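Local coordinates for protein alpha-1,3-glucanase (Paenibacillus glycanilyticus, PDB 6K0P) that probably hydrolyses alpha-1,3-glucan, as the catalytic domain of a glycoside hydrolase family 87 enzyme, here with nigerose bound, at residues T20-E25 and V64-T69; S54-A59 and W164-L169; Q140-Q145 and P239-L244; W302-V307 and I325-A330. The protein carries 1 engineered substitution. All coordinates share one frame; numbering follows the deposited sequence. Where two conformers were deposited one is given.

Contact 1. Residues T20-E25 and V64-T69; sequences TIMEAE and VEFTLT. With CA (calcium ion), chain J.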
# COMPACT_ATOMS: atom_id res chain seq x y z
N THR A 20 10.36 13.25 -0.73
CA THR A 20 10.04 13.43 -2.14
C THR A 20 10.41 12.15 -2.87
O THR A 20 11.46 11.56 -2.60
CB THR A 20 10.87 14.59 -2.71
OG1 THR A 20 10.54 15.79 -2.00
CG2 THR A 20 10.60 14.79 -4.20
N ILE A 21 9.54 11.70 -3.77
CA ILE A 21 9.78 10.51 -4.57
C ILE A 21 10.20 10.94 -5.97
O ILE A 21 9.50 11.71 -6.63
CB ILE A 21 8.53 9.62 -4.63
CG1 ILE A 21 8.20 9.10 -3.24
CG2 ILE A 21 8.75 8.48 -5.64
CD1 ILE A 21 6.86 8.46 -3.16
N MET A 22 11.34 10.43 -6.43
CA MET A 22 11.83 10.75 -7.76
C MET A 22 12.11 9.48 -8.54
O MET A 22 12.84 8.60 -8.07
CB MET A 22 13.09 11.62 -7.67
CG MET A 22 12.81 12.91 -6.90
SD MET A 22 14.07 14.16 -7.19
CE MET A 22 15.47 13.35 -6.49
N GLU A 23 11.51 9.36 -9.73
CA GLU A 23 11.70 8.17 -10.55
C GLU A 23 13.06 8.22 -11.23
O GLU A 23 13.46 9.26 -11.78
CB GLU A 23 10.61 8.08 -11.61
CG GLU A 23 9.19 7.93 -11.05
CD GLU A 23 8.93 6.58 -10.41
OE1 GLU A 23 9.79 5.67 -10.51
OE2 GLU A 23 7.85 6.43 -9.81
N ALA A 24 13.77 7.09 -11.21
CA ALA A 24 15.10 7.05 -11.82
C ALA A 24 15.03 7.36 -13.31
O ALA A 24 15.90 8.06 -13.84
CB ALA A 24 15.71 5.66 -11.61
N GLU A 25 14.00 6.85 -13.98
CA GLU A 25 13.87 6.89 -15.44
C GLU A 25 13.41 8.24 -15.97
O GLU A 25 13.22 8.37 -17.18
CB GLU A 25 12.90 5.80 -15.90
CG GLU A 25 11.46 5.97 -15.41
CD GLU A 25 11.20 5.33 -14.04
OE1 GLU A 25 12.16 5.05 -13.28
OE2 GLU A 25 10.01 5.10 -13.73
N VAL A 64 22.87 6.71 -12.61
CA VAL A 64 21.73 7.55 -12.92
C VAL A 64 21.81 8.77 -12.02
O VAL A 64 22.10 8.64 -10.82
CB VAL A 64 20.38 6.80 -12.77
CG1 VAL A 64 20.32 6.05 -11.46
CG2 VAL A 64 19.22 7.78 -12.92
N GLU A 65 21.62 9.95 -12.59
CA GLU A 65 21.84 11.21 -11.89
C GLU A 65 20.50 11.86 -11.58
O GLU A 65 19.78 12.28 -12.50
CB GLU A 65 22.69 12.14 -12.76
CG GLU A 65 23.04 13.46 -12.09
CD GLU A 65 23.90 14.33 -12.98
OE1 GLU A 65 23.38 14.83 -14.01
OE2 GLU A 65 25.09 14.50 -12.67
N PHE A 66 20.17 11.95 -10.29
CA PHE A 66 18.99 12.67 -9.82
C PHE A 66 19.38 14.10 -9.47
O PHE A 66 20.54 14.42 -9.22
CB PHE A 66 18.44 12.02 -8.54
CG PHE A 66 17.95 10.61 -8.71
CD1 PHE A 66 18.82 9.55 -8.64
CD2 PHE A 66 16.60 10.35 -8.90
CE1 PHE A 66 18.37 8.24 -8.78
CE2 PHE A 66 16.14 9.06 -9.04
CZ PHE A 66 17.03 8.00 -8.98
N THR A 67 18.37 14.97 -9.43
CA THR A 67 18.55 16.34 -8.97
C THR A 67 17.55 16.61 -7.85
O THR A 67 16.34 16.46 -8.04
CB THR A 67 18.35 17.34 -10.11
OG1 THR A 67 19.28 17.05 -11.16
CG2 THR A 67 18.60 18.77 -9.61
N LEU A 68 18.05 17.01 -6.69
CA LEU A 68 17.15 17.27 -5.58
C LEU A 68 16.22 18.43 -5.90
O LEU A 68 16.64 19.45 -6.45
CB LEU A 68 17.95 17.60 -4.32
CG LEU A 68 18.81 16.49 -3.71
CD1 LEU A 68 19.39 16.97 -2.39
CD2 LEU A 68 17.99 15.23 -3.49
N THR A 69 14.95 18.27 -5.54
CA THR A 69 13.99 19.37 -5.61
C THR A 69 13.64 19.93 -4.24
O THR A 69 12.90 20.92 -4.16
CB THR A 69 12.72 18.94 -6.35
OG1 THR A 69 12.17 17.77 -5.72
CG2 THR A 69 13.05 18.62 -7.79
CA CA J . 10.70 3.89 -11.65
O HOH W 1 10.69 18.21 -3.52
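M22 and F66 form the apolar middle of this contact, their side chains sliding past each other in opposite directions. A bend at the last torsion of M22 (chi3 -64°) puts its methyl, CE, 3.8 Å from F66 CB, with L68 CD2 a little farther off, while M22 SD rests 3.3 Å from T67 O. The F66 ring runs on toward A24, its CZ lying 3.8 Å from A24 CB, and there V64 CG2 rests against the A24 carbonyl oxygen.

The polar link is a single water at the outer end, which joins the two threonines, 2.9 Å from T20 OG1 and 2.7 Å from T69 OG1. The hydroxyl of T67 is taken by K152.

Metal bonds are made by side chains that set out away from 64-69. E23 gives the calcium ion one oxygen, OE1, at 2.3 Å, whereas E25 chelates it with both OE1 and OE2. S50, S53 and D168 complete the site.

The strands run nearly antiparallel (145°) but 8.6 Å apart, as facing layers of a beta-sandwich: 20-23 is bonded to strand 165-173 and 63-67 to strand 152-156. With no direct hydrogen bond between the two segments, the layers are held here by dispersion and one bridging water, and the ionic bonding to calcium is left to E23 and to E25 in the turn after the strand.

Contact 2. Residues S54-A59 and W164-L169; sequences SVYLDA and WIYVDL. With CA (calcium ion), chain J.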
# COMPACT_ATOMS: atom_id res chain seq x y z
N SER A 54 12.56 1.29 -14.70
CA SER A 54 13.74 1.50 -13.86
C SER A 54 14.92 1.75 -14.79
O SER A 54 14.81 1.59 -16.01
CB SER A 54 14.06 0.27 -13.01
OG SER A 54 13.07 0.07 -12.03
N VAL A 55 16.05 2.13 -14.20
CA VAL A 55 17.30 2.24 -14.95
C VAL A 55 18.22 1.13 -14.47
O VAL A 55 18.57 1.07 -13.28
CB VAL A 55 17.96 3.61 -14.82
CG1 VAL A 55 19.26 3.64 -15.62
CG2 VAL A 55 17.01 4.71 -15.30
N TYR A 56 18.61 0.25 -15.39
CA TYR A 56 19.46 -0.89 -15.10
C TYR A 56 20.92 -0.47 -15.23
O TYR A 56 21.35 -0.01 -16.29
CB TYR A 56 19.12 -1.96 -16.14
CG TYR A 56 19.83 -3.29 -16.08
CD1 TYR A 56 19.89 -4.05 -14.91
CD2 TYR A 56 20.38 -3.84 -17.23
CE1 TYR A 56 20.50 -5.31 -14.89
CE2 TYR A 56 20.98 -5.07 -17.22
CZ TYR A 56 21.05 -5.80 -16.06
OH TYR A 56 21.65 -7.05 -16.09
N LEU A 57 21.67 -0.62 -14.14
CA LEU A 57 23.10 -0.35 -14.12
C LEU A 57 23.82 -1.69 -14.12
O LEU A 57 23.64 -2.49 -13.20
CB LEU A 57 23.50 0.48 -12.89
CG LEU A 57 22.65 1.72 -12.58
CD1 LEU A 57 23.18 2.41 -11.33
CD2 LEU A 57 22.64 2.68 -13.77
N ASP A 58 24.63 -1.93 -15.15
CA ASP A 58 25.14 -3.27 -15.40
C ASP A 58 26.62 -3.27 -15.75
O ASP A 58 27.14 -4.29 -16.20
CB ASP A 58 24.32 -3.90 -16.52
CG ASP A 58 24.56 -5.38 -16.67
OD1 ASP A 58 24.85 -6.06 -15.67
OD2 ASP A 58 24.47 -5.85 -17.83
N ALA A 59 27.32 -2.16 -15.54
CA ALA A 59 28.76 -2.15 -15.73
C ALA A 59 29.35 -1.12 -14.79
O ALA A 59 28.67 -0.17 -14.40
CB ALA A 59 29.14 -1.81 -17.19
N TRP A 164 25.04 -6.05 -10.73
CA TRP A 164 24.02 -5.32 -11.48
C TRP A 164 22.94 -4.89 -10.51
O TRP A 164 22.74 -5.50 -9.46
CB TRP A 164 23.42 -6.13 -12.64
CG TRP A 164 22.85 -7.49 -12.29
CD1 TRP A 164 23.49 -8.70 -12.45
CD2 TRP A 164 21.54 -7.80 -11.78
NE1 TRP A 164 22.66 -9.73 -12.05
CE2 TRP A 164 21.46 -9.21 -11.65
CE3 TRP A 164 20.43 -7.03 -11.41
CZ2 TRP A 164 20.32 -9.85 -11.18
CZ3 TRP A 164 19.29 -7.67 -10.94
CH2 TRP A 164 19.24 -9.07 -10.84
N ILE A 165 22.22 -3.84 -10.89
CA ILE A 165 21.15 -3.31 -10.04
C ILE A 165 20.17 -2.54 -10.91
O ILE A 165 20.56 -1.74 -11.77
CB ILE A 165 21.73 -2.45 -8.90
CG1 ILE A 165 20.61 -1.92 -7.99
CG2 ILE A 165 22.59 -1.28 -9.44
CD1 ILE A 165 21.13 -1.37 -6.66
N TYR A 166 18.88 -2.77 -10.70
CA TYR A 166 17.85 -1.94 -11.30
C TYR A 166 17.50 -0.85 -10.31
O TYR A 166 17.12 -1.14 -9.17
CB TYR A 166 16.59 -2.76 -11.59
CG TYR A 166 16.77 -3.83 -12.65
CD1 TYR A 166 17.28 -5.09 -12.31
CD2 TYR A 166 16.43 -3.59 -13.97
CE1 TYR A 166 17.45 -6.06 -13.26
CE2 TYR A 166 16.59 -4.57 -14.94
CZ TYR A 166 17.09 -5.80 -14.57
OH TYR A 166 17.27 -6.80 -15.50
N VAL A 167 17.63 0.40 -10.72
CA VAL A 167 17.32 1.55 -9.87
C VAL A 167 15.95 2.07 -10.26
O VAL A 167 15.76 2.55 -11.38
CB VAL A 167 18.39 2.64 -9.98
CG1 VAL A 167 18.02 3.83 -9.11
CG2 VAL A 167 19.76 2.10 -9.62
N ASP A 168 14.99 1.96 -9.35
CA ASP A 168 13.59 2.26 -9.65
C ASP A 168 13.23 3.70 -9.30
O ASP A 168 12.73 4.46 -10.15
CB ASP A 168 12.69 1.27 -8.90
CG ASP A 168 11.22 1.48 -9.17
OD1 ASP A 168 10.89 2.28 -10.06
OD2 ASP A 168 10.39 0.83 -8.49
N LEU A 169 13.46 4.09 -8.05
CA LEU A 169 13.14 5.43 -7.58
C LEU A 169 14.05 5.74 -6.40
O LEU A 169 14.67 4.85 -5.82
CB LEU A 169 11.66 5.58 -7.18
CG LEU A 169 11.11 4.72 -6.01
CD1 LEU A 169 11.52 5.25 -4.63
CD2 LEU A 169 9.60 4.62 -6.07
CA CA J . 10.70 3.89 -11.65
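V55 and V167 exchange two backbone hydrogen bonds, the shorter from V167 N to V55 O at 2.8 Å, and L57 and I165 do the same, I165 N reaching L57 O at 3.0 Å. Y56 and Y166 between them are a non-hydrogen-bonded pair; their backbones bond outward, to T34 and A80. Other polar groups find partners outside the two segments: S54 OG bonds Y136, D58 N bonds E62, and D168 splits its carboxylate, OD1 binding calcium at 2.3 Å and OD2 meeting R78 in a salt bridge, while its carbonyl oxygen is a second calcium ligand.

Y56, with CG anti to the backbone N (chi1 -179°), lays its ring on that of Y166 in an offset stack, centroids 4.3 Å apart and planes at 24°, with CD1 over the centre of the Y166 ring. Its OH lies over one face of the W164 indole. Y45 stacks on Y166 as well, so an alanine at Y166 would probably leave both rings without their shared partner and Y56 freer to turn. On the valine face L57 CD1 packs 3.8 Å from V167 CG2.

D168 and L169 both face R78, a classic beta bulge in the antiparallel sheet of a calcium-binding beta-sandwich.

Contact 3. Residues Q140-Q145 and P239-L244; sequences QLMLDQ and PWYTKL. With GLC (alpha-D-glucopyranose), chain D.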
# COMPACT_ATOMS: atom_id res chain seq x y z
N GLN A 140 18.13 2.01 2.77
CA GLN A 140 17.99 3.27 3.49
C GLN A 140 19.37 3.79 3.89
O GLN A 140 20.21 3.02 4.36
CB GLN A 140 17.15 3.08 4.76
CG GLN A 140 15.74 2.54 4.53
CD GLN A 140 15.70 1.04 4.27
OE1 GLN A 140 16.55 0.29 4.73
NE2 GLN A 140 14.71 0.60 3.49
N LEU A 141 19.59 5.10 3.72
CA LEU A 141 20.91 5.67 4.00
C LEU A 141 20.78 7.12 4.43
O LEU A 141 20.07 7.90 3.78
CB LEU A 141 21.78 5.60 2.75
CG LEU A 141 23.24 6.02 2.91
CD1 LEU A 141 23.97 5.00 3.76
CD2 LEU A 141 23.91 6.13 1.52
N MET A 142 21.46 7.50 5.50
CA MET A 142 21.54 8.89 5.92
C MET A 142 22.97 9.37 5.74
O MET A 142 23.93 8.64 6.03
CB MET A 142 21.10 9.06 7.38
CG MET A 142 21.19 10.50 7.91
SD MET A 142 20.17 10.77 9.38
CE MET A 142 19.53 9.12 9.57
N LEU A 143 23.11 10.60 5.24
CA LEU A 143 24.40 11.24 5.03
C LEU A 143 24.60 12.31 6.09
O LEU A 143 23.64 12.82 6.67
CB LEU A 143 24.47 11.87 3.63
CG LEU A 143 24.38 10.91 2.45
CD1 LEU A 143 24.59 11.65 1.13
CD2 LEU A 143 25.39 9.77 2.60
N ASP A 144 25.86 12.66 6.34
CA ASP A 144 26.20 13.58 7.43
C ASP A 144 26.13 15.04 7.02
O ASP A 144 26.77 15.88 7.65
CB ASP A 144 27.55 13.23 8.07
CG ASP A 144 28.74 13.56 7.18
OD1 ASP A 144 28.56 14.00 6.03
OD2 ASP A 144 29.88 13.40 7.68
N GLN A 145 25.36 15.37 5.98
CA GLN A 145 25.17 16.75 5.56
C GLN A 145 23.80 16.87 4.92
O GLN A 145 23.32 15.94 4.27
CB GLN A 145 26.25 17.18 4.56
CG GLN A 145 26.17 18.64 4.15
CD GLN A 145 27.14 19.00 3.04
OE1 GLN A 145 28.25 18.47 2.98
NE2 GLN A 145 26.73 19.91 2.17
N PRO A 239 11.31 8.22 13.29
CA PRO A 239 11.41 6.91 12.62
C PRO A 239 12.76 6.61 11.98
O PRO A 239 13.11 5.44 11.84
CB PRO A 239 10.27 6.93 11.60
CG PRO A 239 9.95 8.37 11.39
CD PRO A 239 10.24 9.06 12.71
N TRP A 240 13.52 7.63 11.57
CA TRP A 240 14.87 7.39 11.07
C TRP A 240 15.85 7.04 12.18
O TRP A 240 16.97 6.60 11.88
CB TRP A 240 15.38 8.61 10.30
CG TRP A 240 14.98 8.64 8.85
CD1 TRP A 240 13.88 9.25 8.31
CD2 TRP A 240 15.67 8.01 7.76
NE1 TRP A 240 13.86 9.06 6.94
CE2 TRP A 240 14.94 8.30 6.58
CE3 TRP A 240 16.84 7.24 7.66
CZ2 TRP A 240 15.34 7.84 5.32
CZ3 TRP A 240 17.23 6.78 6.40
CH2 TRP A 240 16.48 7.09 5.25
N TYR A 241 15.48 7.24 13.44
CA TYR A 241 16.42 7.09 14.55
C TYR A 241 16.10 5.93 15.48
O TYR A 241 16.98 5.13 15.78
CB TYR A 241 16.49 8.39 15.36
CG TYR A 241 16.94 9.57 14.54
CD1 TYR A 241 18.24 9.65 14.07
CD2 TYR A 241 16.05 10.59 14.22
CE1 TYR A 241 18.65 10.74 13.31
CE2 TYR A 241 16.44 11.67 13.46
CZ TYR A 241 17.75 11.74 13.01
OH TYR A 241 18.14 12.82 12.25
N THR A 242 14.86 5.83 15.96
CA THR A 242 14.47 4.74 16.85
C THR A 242 14.00 3.59 15.98
O THR A 242 12.97 3.71 15.30
CB THR A 242 13.35 5.18 17.78
OG1 THR A 242 13.82 6.23 18.63
CG2 THR A 242 12.87 4.00 18.65
N LYS A 243 14.74 2.48 15.99
CA LYS A 243 14.44 1.32 15.16
C LYS A 243 14.18 0.12 16.07
O LYS A 243 15.09 -0.34 16.77
CB LYS A 243 15.62 1.01 14.24
CG LYS A 243 15.97 2.16 13.31
CD LYS A 243 17.27 1.88 12.56
CE LYS A 243 17.67 3.06 11.67
NZ LYS A 243 18.85 2.69 10.83
N LEU A 244 12.95 -0.39 16.03
CA LEU A 244 12.62 -1.64 16.71
C LEU A 244 12.85 -2.76 15.71
O LEU A 244 12.28 -2.74 14.61
CB LEU A 244 11.17 -1.61 17.18
CG LEU A 244 10.73 -0.37 17.97
CD1 LEU A 244 9.30 -0.58 18.49
CD2 LEU A 244 11.69 -0.06 19.12
C1 GLC D . 20.00 -1.08 9.84
C2 GLC D . 19.87 -2.34 9.01
C3 GLC D . 20.67 -2.37 7.70
C4 GLC D . 20.53 -1.04 7.04
C5 GLC D . 21.04 0.00 7.99
C6 GLC D . 21.10 1.39 7.36
O1 GLC D . 21.13 -1.14 10.56
O2 GLC D . 20.15 -3.45 9.83
O3 GLC D . 20.02 -3.23 6.80
O4 GLC D . 21.32 -1.03 5.88
O5 GLC D . 20.10 0.06 9.01
O6 GLC D . 19.87 1.85 6.88
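M142 and W240 mark the nearest backbone approach, their CA atoms still 8.6 Å apart; the strand of 140-145 passes the loop 239-241 without a hydrogen bond between them. The indole of W240 points its six-membered ring at the strand, CZ3 lying 4.0 Å from Q140 CB, and L141 N sits at the ring edge, in its plane. In one of the two conformers modelled for M142, CE reaches W240 CE3 at 3.8 Å and SD makes an oblique Met-aromatic contact with the Y241 ring; both are less certain than the contacts of W240 with Q140 and L141.

This is a seam between domains, joining a strand of the N-terminal beta-sandwich to the parallel beta-helix. W240 is also fixed by NE1, bonded to E173, and by an edge-to-face meeting with W302. An alanine in place of W240 would probably open a gap beside Q140 and M142 and leave the E173 carboxylate without its indole donor.

Both segments bind one glucose unit: its O6 donates to Q140 O at 2.8 Å, and the extended K243 chain (chi3 -177°) carries NZ to 3.4 Å from the ring oxygen O5, a weak bond. E218 is a further partner.

Contact 4. Residues W302-V307 and I325-A330; sequences WVEHFV and IKNTFA. With GLC (alpha-D-glucopyranose), chain B.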
# COMPACT_ATOMS: atom_id res chain seq x y z
N TRP A 302 7.08 4.08 10.97
CA TRP A 302 7.51 3.53 9.69
C TRP A 302 7.72 2.04 9.93
O TRP A 302 8.54 1.66 10.77
CB TRP A 302 8.80 4.25 9.29
CG TRP A 302 9.60 3.73 8.11
CD1 TRP A 302 9.34 2.65 7.31
CD2 TRP A 302 10.81 4.31 7.62
NE1 TRP A 302 10.33 2.52 6.35
CE2 TRP A 302 11.25 3.53 6.54
CE3 TRP A 302 11.57 5.42 8.01
CZ2 TRP A 302 12.42 3.82 5.84
CZ3 TRP A 302 12.74 5.70 7.31
CH2 TRP A 302 13.15 4.91 6.24
N VAL A 303 6.94 1.20 9.26
CA VAL A 303 6.92 -0.24 9.50
C VAL A 303 7.17 -0.97 8.19
O VAL A 303 6.58 -0.62 7.16
CB VAL A 303 5.57 -0.66 10.12
CG1 VAL A 303 5.50 -2.14 10.36
CG2 VAL A 303 5.32 0.11 11.41
N GLU A 304 8.04 -1.99 8.24
CA GLU A 304 8.36 -2.82 7.08
C GLU A 304 8.49 -4.28 7.49
O GLU A 304 8.85 -4.60 8.62
CB GLU A 304 9.68 -2.42 6.40
CG GLU A 304 9.71 -0.96 5.99
CD GLU A 304 10.60 -0.67 4.79
OE1 GLU A 304 11.04 -1.62 4.09
OE2 GLU A 304 10.84 0.53 4.53
N HIS A 305 8.21 -5.17 6.53
CA HIS A 305 8.55 -6.59 6.68
C HIS A 305 7.79 -7.26 7.81
O HIS A 305 8.31 -8.15 8.49
CB HIS A 305 10.07 -6.81 6.77
CG HIS A 305 10.82 -6.15 5.66
ND1 HIS A 305 12.03 -5.52 5.85
CD2 HIS A 305 10.52 -6.02 4.35
CE1 HIS A 305 12.44 -5.01 4.69
NE2 HIS A 305 11.54 -5.30 3.77
N PHE A 306 6.55 -6.81 8.00
CA PHE A 306 5.51 -7.53 8.72
C PHE A 306 4.47 -8.01 7.72
O PHE A 306 4.51 -7.66 6.54
CB PHE A 306 4.87 -6.64 9.80
CG PHE A 306 5.79 -6.36 10.96
CD1 PHE A 306 6.69 -5.30 10.91
CD2 PHE A 306 5.79 -7.19 12.07
CE1 PHE A 306 7.56 -5.06 11.97
CE2 PHE A 306 6.66 -6.95 13.13
CZ PHE A 306 7.54 -5.89 13.08
N VAL A 307 3.55 -8.84 8.20
CA VAL A 307 2.42 -9.21 7.36
C VAL A 307 1.49 -8.01 7.17
O VAL A 307 1.13 -7.66 6.04
CB VAL A 307 1.70 -10.45 7.92
CG1 VAL A 307 0.52 -10.84 7.02
CG2 VAL A 307 2.69 -11.62 8.00
N ILE A 325 4.02 2.67 5.58
CA ILE A 325 3.85 1.22 5.60
C ILE A 325 4.48 0.72 4.31
O ILE A 325 3.94 0.95 3.23
CB ILE A 325 2.37 0.84 5.64
CG1 ILE A 325 1.66 1.55 6.79
CG2 ILE A 325 2.21 -0.68 5.72
CD1 ILE A 325 0.15 1.56 6.64
N LYS A 326 5.62 0.04 4.41
CA LYS A 326 6.33 -0.35 3.20
C LYS A 326 6.73 -1.81 3.24
O LYS A 326 7.16 -2.33 4.27
CB LYS A 326 7.56 0.53 2.95
CG LYS A 326 7.21 1.97 2.53
CD LYS A 326 8.47 2.75 2.09
CE LYS A 326 9.08 3.50 3.25
NZ LYS A 326 10.38 4.11 2.84
N ASN A 327 6.59 -2.48 2.09
CA ASN A 327 7.15 -3.81 1.89
C ASN A 327 6.62 -4.80 2.93
O ASN A 327 7.37 -5.44 3.67
CB ASN A 327 8.68 -3.74 1.83
CG ASN A 327 9.16 -2.62 0.92
OD1 ASN A 327 8.71 -2.51 -0.23
ND2 ASN A 327 10.02 -1.75 1.44
N THR A 328 5.30 -4.88 3.00
CA THR A 328 4.63 -5.86 3.85
C THR A 328 4.17 -7.05 3.03
O THR A 328 4.11 -7.01 1.79
CB THR A 328 3.43 -5.25 4.59
OG1 THR A 328 2.45 -4.81 3.64
CG2 THR A 328 3.85 -4.05 5.45
N PHE A 329 3.83 -8.13 3.72
CA PHE A 329 3.49 -9.36 3.02
C PHE A 329 2.00 -9.58 2.85
O PHE A 329 1.61 -10.48 2.09
CB PHE A 329 4.22 -10.55 3.65
CG PHE A 329 5.70 -10.48 3.40
CD1 PHE A 329 6.24 -11.01 2.24
CD2 PHE A 329 6.52 -9.77 4.26
CE1 PHE A 329 7.59 -10.89 1.97
CE2 PHE A 329 7.88 -9.64 4.00
CZ PHE A 329 8.41 -10.20 2.85
N ALA A 330 1.17 -8.75 3.48
CA ALA A 330 -0.26 -8.72 3.19
C ALA A 330 -0.75 -7.28 3.32
O ALA A 330 0.00 -6.34 3.03
CB ALA A 330 -1.04 -9.69 4.08
C1 GLC B . -6.22 -13.53 5.48
C2 GLC B . -6.79 -13.95 6.82
C3 GLC B . -6.68 -12.81 7.80
C4 GLC B . -5.24 -12.31 7.87
C5 GLC B . -4.79 -11.89 6.50
C6 GLC B . -3.31 -11.53 6.44
O1 GLC B . -7.10 -12.58 4.98
O2 GLC B . -8.14 -14.37 6.60
O3 GLC B . -6.95 -13.33 9.09
O4 GLC B . -5.12 -11.21 8.74
O5 GLC B . -4.95 -12.96 5.62
O6 GLC B . -2.44 -12.51 6.93
O HOH W 2 12.04 1.83 2.69
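V303 and I325 pair in parallel, with K326 N bonded to V303 O at 3.0 Å, and beyond them both chains turn through a residue of left-handed backbone conformation, H305 and N327, where H305 N bonds N327 O; F329 N and A330 N then bond F306 O and V307 O. E304 gathers the polar side chains. Its OE2 takes W302 NE1 at 2.7 Å on the anti lone pair, and a water donates to the same oxygen. That water accepts from K326 NZ (2.8 Å) and bridges the two charges, whose direct salt bridge, E304 OE2 to K326 NZ, is long at 4.0 Å. A bend in the K326 chain (chi3 -92°) brings CE beside W302 NE1.

Such stacking of successive coils, strand on strand and bend on bend, marks the parallel beta-helix of pectate lyase-like enzymes. At the bend N327 ND2 donates to E304 OE1 at 2.8 Å, from above the carboxylate plane, and also to D138. K326 NZ also forms a salt bridge with E171, and H305 NE2 bonds E137, both on the beta-sandwich. V307 CG1 packs 3.5 Å from A330 CB. It also touches O6 of a bound glucose, which R280, D282 and K286 hydrogen-bond.

In the fold
From the N terminus, contact 1 closes the first loop, from strand 20-23 to strand 63-67. Segment 54-59 of contact 2 lies within that loop and pairs far ahead with 164-169, so contacts 1 and 2 cross; they meet where A24 N approaches D168 O, and share the calcium ion. Segment 140-145 falls inside the span of contact 2 but reaches forward to 239-244, so contact 3 crosses contact 2 in turn and ties the sandwich to the beta-helix. Contact 4 follows in series, closing a short loop between neighbouring coils of that helix. It touches contact 3 through W240 and W302, whereas contacts 1 and 2 stay about 8 Å from it at their nearest atoms.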